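Local coordinates for protein rhamnogalacturonan endolyase YesW (Bacillus subtilis, PDB 2ZUX) that cleaves the rhamnogalacturonan of plant cell-wall pectin by endo-type elimination and requires calcium or manganese for activity, at residues Met417-Asp422 / Leu462-Leu467; Ile456-Asp461 / Asn470-Trp475; Ala365-Asp370 / Pro561-Phe566. One frame throughout, in Å; residues are numbered along the deposited sequence.

Contact 1: Met417-Asp422 / Leu462-Leu467; sequences MAADID and LLREQL. With CA (calcium ion), chain F; CA (calcium ion), chain I.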
loop_
_atom_site.group_PDB
_atom_site.type_symbol
_atom_site.label_atom_id
_atom_site.label_comp_id
_atom_site.label_asym_id
_atom_site.label_seq_id
_atom_site.Cartn_x
_atom_site.Cartn_y
_atom_site.Cartn_z
ATOM N N MET A 417 10.535 -12.204 -0.778
ATOM C CA MET A 417 10.509 -11.048 -1.669
ATOM C C MET A 417 10.414 -11.460 -3.127
ATOM O O MET A 417 10.815 -12.561 -3.494
ATOM C CB MET A 417 11.756 -10.193 -1.461
ATOM C CG MET A 417 11.503 -8.916 -0.684
ATOM S SD MET A 417 10.508 -7.712 -1.582
ATOM C CE MET A 417 11.636 -7.274 -2.910
ATOM N N ALA A 418 9.885 -10.558 -3.942
ATOM C CA ALA A 418 9.847 -10.736 -5.381
ATOM C C ALA A 418 10.240 -9.415 -6.018
ATOM O O ALA A 418 9.649 -8.374 -5.707
ATOM C CB ALA A 418 8.454 -11.141 -5.828
ATOM N N ALA A 419 11.237 -9.463 -6.898
ATOM C CA ALA A 419 11.728 -8.280 -7.615
ATOM C C ALA A 419 12.689 -8.699 -8.708
ATOM O O ALA A 419 13.453 -9.650 -8.540
ATOM C CB ALA A 419 12.418 -7.312 -6.669
ATOM N N ASP A 420 12.656 -7.982 -9.831
ATOM C CA ASP A 420 13.652 -8.196 -10.872
ATOM C C ASP A 420 14.950 -7.541 -10.423
ATOM O O ASP A 420 15.105 -6.314 -10.524
ATOM C CB ASP A 420 13.206 -7.601 -12.209
ATOM C CG ASP A 420 14.144 -7.974 -13.344
ATOM O OD1 ASP A 420 15.080 -8.767 -13.105
ATOM O OD2 ASP A 420 13.945 -7.491 -14.480
ATOM N N ILE A 421 15.868 -8.363 -9.914
ATOM C CA ILE A 421 17.160 -7.877 -9.430
ATOM C C ILE A 421 18.336 -8.406 -10.250
ATOM O O ILE A 421 19.462 -7.936 -10.087
ATOM C CB ILE A 421 17.368 -8.206 -7.930
ATOM C CG1 ILE A 421 17.536 -9.716 -7.688
ATOM C CG2 ILE A 421 16.209 -7.633 -7.106
ATOM C CD1 ILE A 421 17.865 -10.061 -6.253
ATOM N N ASP A 422 18.071 -9.370 -11.128
ATOM C CA ASP A 422 19.122 -10.033 -11.887
ATOM C C ASP A 422 18.669 -10.115 -13.338
ATOM O O ASP A 422 17.729 -10.836 -13.647
ATOM C CB ASP A 422 19.369 -11.429 -11.305
ATOM C CG ASP A 422 20.590 -12.113 -11.895
ATOM O OD1 ASP A 422 20.970 -11.806 -13.050
ATOM O OD2 ASP A 422 21.155 -12.971 -11.182
ATOM N N LEU A 462 15.632 -0.376 -14.953
ATOM C CA LEU A 462 14.361 -1.079 -14.846
ATOM C C LEU A 462 14.377 -2.216 -13.825
ATOM O O LEU A 462 13.322 -2.771 -13.521
ATOM C CB LEU A 462 13.917 -1.578 -16.226
ATOM C CG LEU A 462 13.609 -0.491 -17.268
ATOM C CD1 LEU A 462 13.399 -1.130 -18.632
ATOM C CD2 LEU A 462 12.381 0.328 -16.869
ATOM N N LEU A 463 15.548 -2.540 -13.283
ATOM C CA LEU A 463 15.622 -3.482 -12.162
ATOM C C LEU A 463 15.019 -2.813 -10.932
ATOM O O LEU A 463 14.938 -1.577 -10.868
ATOM C CB LEU A 463 17.068 -3.907 -11.895
ATOM C CG LEU A 463 17.795 -4.609 -13.048
ATOM C CD1 LEU A 463 19.232 -4.887 -12.653
ATOM C CD2 LEU A 463 17.091 -5.910 -13.440
ATOM N N ARG A 464 14.591 -3.611 -9.961
ATOM C CA ARG A 464 14.027 -3.058 -8.745
ATOM C C ARG A 464 15.040 -3.121 -7.621
ATOM O O ARG A 464 15.741 -4.129 -7.446
ATOM C CB ARG A 464 12.721 -3.765 -8.375
ATOM C CG ARG A 464 11.797 -2.905 -7.532
ATOM C CD ARG A 464 10.408 -3.479 -7.412
ATOM N NE ARG A 464 9.478 -2.491 -6.860
ATOM C CZ ARG A 464 8.251 -2.776 -6.425
ATOM N NH1 ARG A 464 7.799 -4.027 -6.464
ATOM N NH2 ARG A 464 7.470 -1.808 -5.954
ATOM N N GLU A 465 15.115 -2.029 -6.865
ATOM C CA GLU A 465 16.004 -1.929 -5.717
ATOM C C GLU A 465 15.288 -2.473 -4.470
ATOM O O GLU A 465 14.144 -2.926 -4.557
ATOM C CB GLU A 465 16.473 -0.479 -5.550
ATOM C CG GLU A 465 17.448 0.002 -6.654
ATOM C CD GLU A 465 16.831 0.056 -8.055
ATOM O OE1 GLU A 465 15.976 0.933 -8.313
ATOM O OE2 GLU A 465 17.219 -0.765 -8.930
ATOM N N GLN A 466 15.968 -2.466 -3.331
ATOM C CA GLN A 466 15.406 -3.022 -2.100
ATOM C C GLN A 466 15.272 -1.934 -1.052
ATOM O O GLN A 466 16.101 -1.022 -0.986
ATOM C CB GLN A 466 16.281 -4.153 -1.555
ATOM C CG GLN A 466 16.297 -5.420 -2.414
ATOM C CD GLN A 466 17.204 -5.278 -3.640
ATOM O OE1 GLN A 466 18.371 -4.906 -3.515
ATOM N NE2 GLN A 466 16.653 -5.510 -4.821
ATOM N N LEU A 467 14.233 -2.017 -0.230
ATOM C CA LEU A 467 14.057 -1.076 0.872
ATOM C C LEU A 467 13.827 -1.839 2.167
ATOM O O LEU A 467 13.090 -2.826 2.207
ATOM C CB LEU A 467 12.900 -0.115 0.581
ATOM C CG LEU A 467 12.570 0.934 1.653
ATOM C CD1 LEU A 467 11.995 2.168 0.995
ATOM C CD2 LEU A 467 11.615 0.413 2.727
HETATM CA CA CA F . 16.105 0.371 -10.787
HETATM CA CA CA I . 15.368 -10.985 -13.666
HETATM O O HOH W 1 15.027 -9.768 -15.691
HETATM O O HOH W 2 14.283 2.024 -10.733
#
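Between two calcium sites of the beta-propeller, Asp420 and Ile421, in the loop after strand 416-419, touch Leu463, Arg464 and Gln466 at the entry to strand 465-468. One backbone hydrogen bond joins them: Arg464 N donates to Asp420 O at 2.8 Å, nearly straight with an N-H...O angle of 167°. The residues at and beside this bond also bind metal. Asp420 OD1 binds one calcium ion at 2.3 Å, a site shared with Asp422 O, Tyr425 O, Gly427 O, Glu429 and a water. Just ahead of the Arg464 amide, Leu463 O holds the other ion, which Glu465 grips with both carboxylate oxygens. The other oxygen of Asp420, OD2, has its main polar partner in Asp570. With CG anti to the backbone N (chi1 -172°), the Asp420 carboxylate is crossed obliquely by Leu463, whose CD2 lies 3.5 Å from OD1. Leu463 CB rests 3.4 Å from Asp420 O, so the leucine packs against oxygens already engaged by metal or amide. Strands 416-419 and 465-468 belong to successive antiparallel sheets of the propeller, and the touching parts run 121° apart; the one hydrogen bond between them is made by loop residues and not by strand pairing. Towards strand 465-468, Ile421 and Gln466 cross at about a right angle, and Ile421 CG2 approaches Gln466 NE2 to 3.2 Å. Trp431 and Trp475 pack on both of these side chains. Ala419 CB meets Arg464 CB at 3.9 Å; beyond it the arginine chain is extended from CG to NE, and NH2 at its far end makes a hydrogen bond to Pro562 O, in the loop after helix 547-553.

Contact 2: Ile456-Asp461 / Asn470-Trp475; sequences IWWDGD and NRIDKW. With CA (calcium ion), chain F.
Lys474 meets Asp459 and Asp461 in a salt-bridge network. Its chain is extended as far as CE and bends at the last torsion (chi4 72°), which sets NZ between the two carboxylates. Asp459 is crossed at about a right angle, and its OD2 receives NZ at 2.9 Å through the syn lone pair. Asp461 is approached tip to tip: OD2 lies 2.8 Å from NZ, which comes from the syn side but 24° out of the carboxylate plane. Glu465 OE2 is a third carboxylate partner of the same ammonium, a setting that probably keeps the lysine charged and offsets part of the negative charge collected here.

Metal bonds use the other oxygen of each aspartate. Asp459 OD1 binds the calcium ion at 2.3 Å and Asp461 OD1 at 2.4 Å, with Asp461 O as a further ligand. A water on the ion also donates to Asp459 O. Within the loop, Asp461 N donates to Asp459 OD1 at 3.0 Å, an Asx turn in which the amide stands 53° above the carboxylate plane.

Apolar contact lies to the N-terminal side of both segments and centres on Ile472. Its CD1 sits over one face of Trp458 in a CH-pi contact, 3.7 Å from the centroid of the five-membered ring. Trp458 CD2 is its nearest atom, at 3.4 Å. The second branch, Ile472 CG2, meets Ile456 CG2 at 4.0 Å, and Val515 packs on both isoleucines.

Strands 454-456 and 471-476 flank strand 465-468 in one propeller sheet. With Lys474 in its second shell, the site is a calcium loop built from alternate residues, Asp459, Asp461, Leu463 and Glu465, between neighbouring strands 454-456 and 465-468.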
loop_
_atom_site.group_PDB
_atom_site.type_symbol
_atom_site.label_atom_id
_atom_site.label_comp_id
_atom_site.label_asym_id
_atom_site.label_seq_id
_atom_site.Cartn_x
_atom_site.Cartn_y
_atom_site.Cartn_z
ATOM N N ILE A 456 11.689 -1.551 -4.266
ATOM C CA ILE A 456 11.391 -0.178 -4.666
ATOM C C ILE A 456 12.098 0.187 -5.972
ATOM O O ILE A 456 13.281 -0.145 -6.161
ATOM C CB ILE A 456 11.792 0.825 -3.553
ATOM C CG1 ILE A 456 11.346 2.235 -3.928
ATOM C CG2 ILE A 456 13.302 0.751 -3.254
ATOM C CD1 ILE A 456 11.564 3.257 -2.844
ATOM N N TRP A 457 11.388 0.870 -6.873
ATOM C CA TRP A 457 12.034 1.444 -8.059
ATOM C C TRP A 457 12.592 2.805 -7.678
ATOM O O TRP A 457 11.828 3.756 -7.489
ATOM C CB TRP A 457 11.063 1.548 -9.244
ATOM C CG TRP A 457 10.698 0.189 -9.778
ATOM C CD1 TRP A 457 11.541 -0.690 -10.410
ATOM C CD2 TRP A 457 9.420 -0.459 -9.705
ATOM N NE1 TRP A 457 10.863 -1.850 -10.728
ATOM C CE2 TRP A 457 9.564 -1.734 -10.303
ATOM C CE3 TRP A 457 8.165 -0.091 -9.182
ATOM C CZ2 TRP A 457 8.501 -2.639 -10.402
ATOM C CZ3 TRP A 457 7.108 -0.997 -9.285
ATOM C CH2 TRP A 457 7.290 -2.258 -9.884
ATOM N N TRP A 458 13.915 2.882 -7.550
ATOM C CA TRP A 458 14.574 4.085 -7.033
ATOM C C TRP A 458 15.588 4.713 -7.978
ATOM O O TRP A 458 15.608 5.938 -8.134
ATOM C CB TRP A 458 15.244 3.784 -5.688
ATOM C CG TRP A 458 15.865 4.985 -5.067
ATOM C CD1 TRP A 458 17.198 5.258 -4.960
ATOM C CD2 TRP A 458 15.179 6.095 -4.479
ATOM N NE1 TRP A 458 17.383 6.462 -4.319
ATOM C CE2 TRP A 458 16.159 7.000 -4.021
ATOM C CE3 TRP A 458 13.827 6.407 -4.279
ATOM C CZ2 TRP A 458 15.830 8.200 -3.374
ATOM C CZ3 TRP A 458 13.504 7.606 -3.642
ATOM C CH2 TRP A 458 14.505 8.481 -3.199
ATOM N N ASP A 459 16.453 3.899 -8.576
ATOM C CA ASP A 459 17.442 4.434 -9.497
ATOM C C ASP A 459 16.889 4.506 -10.916
ATOM O O ASP A 459 15.672 4.431 -11.124
ATOM C CB ASP A 459 18.783 3.687 -9.394
ATOM C CG ASP A 459 18.725 2.266 -9.932
ATOM O OD1 ASP A 459 17.768 1.905 -10.661
ATOM O OD2 ASP A 459 19.666 1.509 -9.622
ATOM N N GLY A 460 17.773 4.678 -11.893
ATOM C CA GLY A 460 17.327 4.896 -13.258
ATOM C C GLY A 460 17.080 3.655 -14.090
ATOM O O GLY A 460 16.524 3.760 -15.180
ATOM N N ASP A 461 17.485 2.486 -13.600
ATOM C CA ASP A 461 17.319 1.272 -14.394
ATOM C C ASP A 461 16.007 0.553 -14.081
ATOM O O ASP A 461 15.342 0.848 -13.081
ATOM C CB ASP A 461 18.549 0.350 -14.315
ATOM C CG ASP A 461 18.645 -0.440 -13.012
ATOM O OD1 ASP A 461 17.628 -0.617 -12.293
ATOM O OD2 ASP A 461 19.752 -0.931 -12.724
ATOM N N ASN A 470 15.518 2.389 7.252
ATOM C CA ASN A 470 15.688 3.684 6.592
ATOM C C ASN A 470 16.697 3.614 5.448
ATOM O O ASN A 470 17.418 4.579 5.182
ATOM C CB ASN A 470 16.076 4.770 7.607
ATOM C CG ASN A 470 17.479 4.587 8.165
ATOM O OD1 ASN A 470 18.005 3.475 8.222
ATOM N ND2 ASN A 470 18.093 5.695 8.591
ATOM N N ARG A 471 16.729 2.473 4.761
ATOM C CA ARG A 471 17.735 2.226 3.730
ATOM C C ARG A 471 17.130 1.801 2.397
ATOM O O ARG A 471 16.133 1.057 2.362
ATOM C CB ARG A 471 18.709 1.142 4.194
ATOM C CG ARG A 471 19.578 1.549 5.377
ATOM C CD ARG A 471 20.466 0.410 5.877
ATOM N NE ARG A 471 19.719 -0.802 6.217
ATOM C CZ ARG A 471 19.232 -1.100 7.418
ATOM N NH1 ARG A 471 19.384 -0.273 8.446
ATOM N NH2 ARG A 471 18.575 -2.240 7.587
ATOM N N ILE A 472 17.743 2.262 1.310
ATOM C CA ILE A 472 17.511 1.703 -0.018
ATOM C C ILE A 472 18.830 1.082 -0.472
ATOM O O ILE A 472 19.876 1.745 -0.444
ATOM C CB ILE A 472 17.034 2.771 -1.027
ATOM C CG1 ILE A 472 15.698 3.375 -0.562
ATOM C CG2 ILE A 472 16.910 2.163 -2.434
ATOM C CD1 ILE A 472 15.185 4.502 -1.429
ATOM N N ASP A 473 18.780 -0.194 -0.849
ATOM C CA ASP A 473 19.947 -0.941 -1.303
ATOM C C ASP A 473 19.775 -1.391 -2.748
ATOM O O ASP A 473 18.656 -1.460 -3.264
ATOM C CB ASP A 473 20.162 -2.187 -0.426
ATOM C CG ASP A 473 20.294 -1.866 1.058
ATOM O OD1 ASP A 473 20.978 -0.883 1.420
ATOM O OD2 ASP A 473 19.726 -2.617 1.873
ATOM N N LYS A 474 20.886 -1.719 -3.393
ATOM C CA LYS A 474 20.847 -2.319 -4.716
ATOM C C LYS A 474 21.643 -3.613 -4.718
ATOM O O LYS A 474 22.726 -3.700 -4.130
ATOM C CB LYS A 474 21.371 -1.367 -5.791
ATOM C CG LYS A 474 20.986 -1.813 -7.211
ATOM C CD LYS A 474 21.500 -0.878 -8.266
ATOM C CE LYS A 474 21.193 -1.422 -9.640
ATOM N NZ LYS A 474 19.750 -1.326 -9.973
ATOM N N TRP A 475 21.082 -4.621 -5.371
ATOM C CA TRP A 475 21.718 -5.922 -5.501
ATOM C C TRP A 475 22.739 -5.921 -6.628
ATOM O O TRP A 475 22.413 -5.642 -7.781
ATOM C CB TRP A 475 20.645 -6.970 -5.765
ATOM C CG TRP A 475 21.103 -8.394 -5.944
ATOM C CD1 TRP A 475 21.004 -9.131 -7.090
ATOM C CD2 TRP A 475 21.678 -9.266 -4.954
ATOM N NE1 TRP A 475 21.473 -10.405 -6.877
ATOM C CE2 TRP A 475 21.899 -10.515 -5.578
ATOM C CE3 TRP A 475 22.032 -9.115 -3.604
ATOM C CZ2 TRP A 475 22.454 -11.605 -4.904
ATOM C CZ3 TRP A 475 22.590 -10.211 -2.933
ATOM C CH2 TRP A 475 22.788 -11.439 -3.588
HETATM CA CA CA F . 16.105 0.371 -10.787
HETATM O O HOH W 2 14.283 2.024 -10.733
#

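Contact 3: Ala365-Asp370 / Pro561-Phe566; sequences ALHTGD and PPHTSF. With CA (calcium ion), chain J.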
loop_
_atom_site.group_PDB
_atom_site.type_symbol
_atom_site.label_atom_id
_atom_site.label_comp_id
_atom_site.label_asym_id
_atom_site.label_seq_id
_atom_site.Cartn_x
_atom_site.Cartn_y
_atom_site.Cartn_z
ATOM N N ALA A 365 4.270 -13.117 4.206
ATOM C CA ALA A 365 4.595 -12.245 3.077
ATOM C C ALA A 365 3.972 -12.813 1.814
ATOM O O ALA A 365 3.754 -14.031 1.716
ATOM C CB ALA A 365 6.112 -12.104 2.921
ATOM N N LEU A 366 3.713 -11.936 0.842
ATOM C CA LEU A 366 2.895 -12.272 -0.317
ATOM C C LEU A 366 3.190 -11.290 -1.433
ATOM O O LEU A 366 3.248 -10.080 -1.192
ATOM C CB LEU A 366 1.427 -12.139 0.071
ATOM C CG LEU A 366 0.339 -12.573 -0.908
ATOM C CD1 LEU A 366 0.404 -14.077 -1.153
ATOM C CD2 LEU A 366 -1.008 -12.191 -0.351
ATOM N N HIS A 367 3.363 -11.805 -2.648
ATOM C CA HIS A 367 3.653 -10.987 -3.826
ATOM C C HIS A 367 2.841 -11.461 -5.020
ATOM O O HIS A 367 3.010 -12.592 -5.469
ATOM C CB HIS A 367 5.144 -11.064 -4.131
ATOM C CG HIS A 367 5.967 -10.429 -3.070
ATOM N ND1 HIS A 367 6.456 -11.105 -1.972
ATOM C CD2 HIS A 367 6.294 -9.131 -2.896
ATOM C CE1 HIS A 367 7.079 -10.245 -1.184
ATOM N NE2 HIS A 367 6.988 -9.043 -1.722
ATOM N N THR A 368 1.961 -10.595 -5.516
ATOM C CA THR A 368 1.125 -10.890 -6.678
ATOM C C THR A 368 1.446 -9.890 -7.780
ATOM O O THR A 368 1.252 -8.685 -7.606
ATOM C CB THR A 368 -0.364 -10.783 -6.327
ATOM O OG1 THR A 368 -0.678 -11.713 -5.280
ATOM C CG2 THR A 368 -1.226 -11.091 -7.540
ATOM N N GLY A 369 1.946 -10.386 -8.905
ATOM C CA GLY A 369 2.275 -9.519 -10.032
ATOM C C GLY A 369 2.613 -10.367 -11.229
ATOM O O GLY A 369 2.340 -11.568 -11.241
ATOM N N ASP A 370 3.190 -9.747 -12.254
ATOM C CA ASP A 370 3.670 -10.535 -13.375
ATOM C C ASP A 370 5.107 -10.888 -13.072
ATOM O O ASP A 370 6.034 -10.145 -13.411
ATOM C CB ASP A 370 3.531 -9.828 -14.720
ATOM C CG ASP A 370 3.717 -10.791 -15.867
ATOM O OD1 ASP A 370 3.939 -11.990 -15.587
ATOM O OD2 ASP A 370 3.631 -10.369 -17.039
ATOM N N PRO A 561 5.077 -4.665 -0.032
ATOM C CA PRO A 561 5.352 -3.718 -1.104
ATOM C C PRO A 561 4.391 -3.862 -2.280
ATOM O O PRO A 561 3.816 -4.936 -2.486
ATOM C CB PRO A 561 6.777 -4.089 -1.541
ATOM C CG PRO A 561 6.898 -5.553 -1.225
ATOM C CD PRO A 561 6.112 -5.722 0.050
ATOM N N PRO A 562 4.211 -2.786 -3.052
ATOM C CA PRO A 562 3.294 -2.829 -4.185
ATOM C C PRO A 562 3.921 -3.411 -5.444
ATOM O O PRO A 562 5.148 -3.403 -5.609
ATOM C CB PRO A 562 2.939 -1.356 -4.390
ATOM C CG PRO A 562 4.193 -0.624 -3.969
ATOM C CD PRO A 562 4.807 -1.449 -2.860
ATOM N N HIS A 563 3.057 -3.910 -6.325
ATOM C CA HIS A 563 3.448 -4.473 -7.612
ATOM C C HIS A 563 2.608 -3.899 -8.738
ATOM O O HIS A 563 1.497 -3.426 -8.516
ATOM C CB HIS A 563 3.289 -5.991 -7.573
ATOM C CG HIS A 563 4.396 -6.673 -6.846
ATOM N ND1 HIS A 563 4.311 -7.074 -5.529
ATOM C CD2 HIS A 563 5.644 -6.988 -7.257
ATOM C CE1 HIS A 563 5.464 -7.613 -5.167
ATOM N NE2 HIS A 563 6.287 -7.573 -6.197
ATOM N N THR A 564 3.144 -3.949 -9.950
ATOM C CA THR A 564 2.405 -3.524 -11.136
ATOM C C THR A 564 1.661 -4.709 -11.771
ATOM O O THR A 564 2.020 -5.878 -11.571
ATOM C CB THR A 564 3.353 -2.873 -12.164
ATOM O OG1 THR A 564 4.486 -3.719 -12.357
ATOM C CG2 THR A 564 3.828 -1.520 -11.670
ATOM N N SER A 565 0.625 -4.396 -12.547
ATOM C CA SER A 565 -0.153 -5.422 -13.242
ATOM C C SER A 565 0.606 -6.045 -14.409
ATOM O O SER A 565 0.231 -7.131 -14.881
ATOM C CB SER A 565 -1.460 -4.826 -13.764
ATOM O OG SER A 565 -1.228 -3.903 -14.810
ATOM N N PHE A 566 1.636 -5.337 -14.875
ATOM C CA PHE A 566 2.466 -5.756 -15.995
ATOM C C PHE A 566 3.882 -5.999 -15.477
ATOM O O PHE A 566 4.240 -5.558 -14.375
ATOM C CB PHE A 566 2.469 -4.672 -17.087
ATOM C CG PHE A 566 2.976 -3.342 -16.607
ATOM C CD1 PHE A 566 4.323 -3.008 -16.728
ATOM C CD2 PHE A 566 2.118 -2.444 -15.979
ATOM C CE1 PHE A 566 4.806 -1.792 -16.259
ATOM C CE2 PHE A 566 2.599 -1.219 -15.505
ATOM C CZ PHE A 566 3.944 -0.902 -15.638
HETATM CA CA CA J . 3.120 -14.146 -16.076
HETATM O O HOH W 3 2.990 -7.537 -2.130
HETATM O O HOH W 4 4.394 -7.152 -11.691
HETATM O O HOH W 5 2.832 -12.799 -18.081
#
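Pro561 and His563 line up beside His367 where a loop following helix 547-553 runs along strand 366-369, an outermost strand of one four-stranded antiparallel sheet of the beta-propeller. The two backbones run nearly the same way, 15° apart, with no direct hydrogen bond between them. Pro561 comes first, its CG near the plane of the His367 ring at the edge, while a water lies between its O and Leu366 O. His563 follows, its CG anti to the carbonyl carbon (chi1 -78°), which turns the ring toward His367. The two imidazoles meet rim to rim with planes at 90° and centroids 5.1 Å apart; their closest approach is doubtful, as is which way round the His367 ring lies. His563 CB packs on Thr368 O at 3.4 Å, and His563 NE2 makes a weak hydrogen bond to Ala418 O. At Thr564 a water bridges the segments, accepting from Asp370 N at 2.9 Å and donating to Thr564 O at 2.7 Å. The same water donates to Phe566 O, which also takes a hydrogen bond from Thr564 OG1 at 2.7 Å. Ser565 turns its OG to Asp544. Last comes Phe566, whose C lies 3.9 Å from Asp370 CB. Beyond that CB, the carboxylate places OD1 on a calcium ion at 2.4 Å.

From the N terminus, strand 366-369 opens the longest loop, which contact 3 closes only at 561-566. Both other contacts nest inside it. Residues 417-422 come next, then 456-461, then 462-467, which closes contact 1, and finally 470-475, which closes contact 2, so contacts 1 and 2 cross. These two share a calcium ion and its water, and Glu465 N probably donates to Ile456 O between them. Contact 1 ties successive propeller sheets, contact 2 lies within one of them, and contact 3 brings the late loop against an earlier sheet. Contact 3 also meets contact 1, where Met417 and Ala418 pack on His367, and contact 2, where Thr564 packs on Trp457.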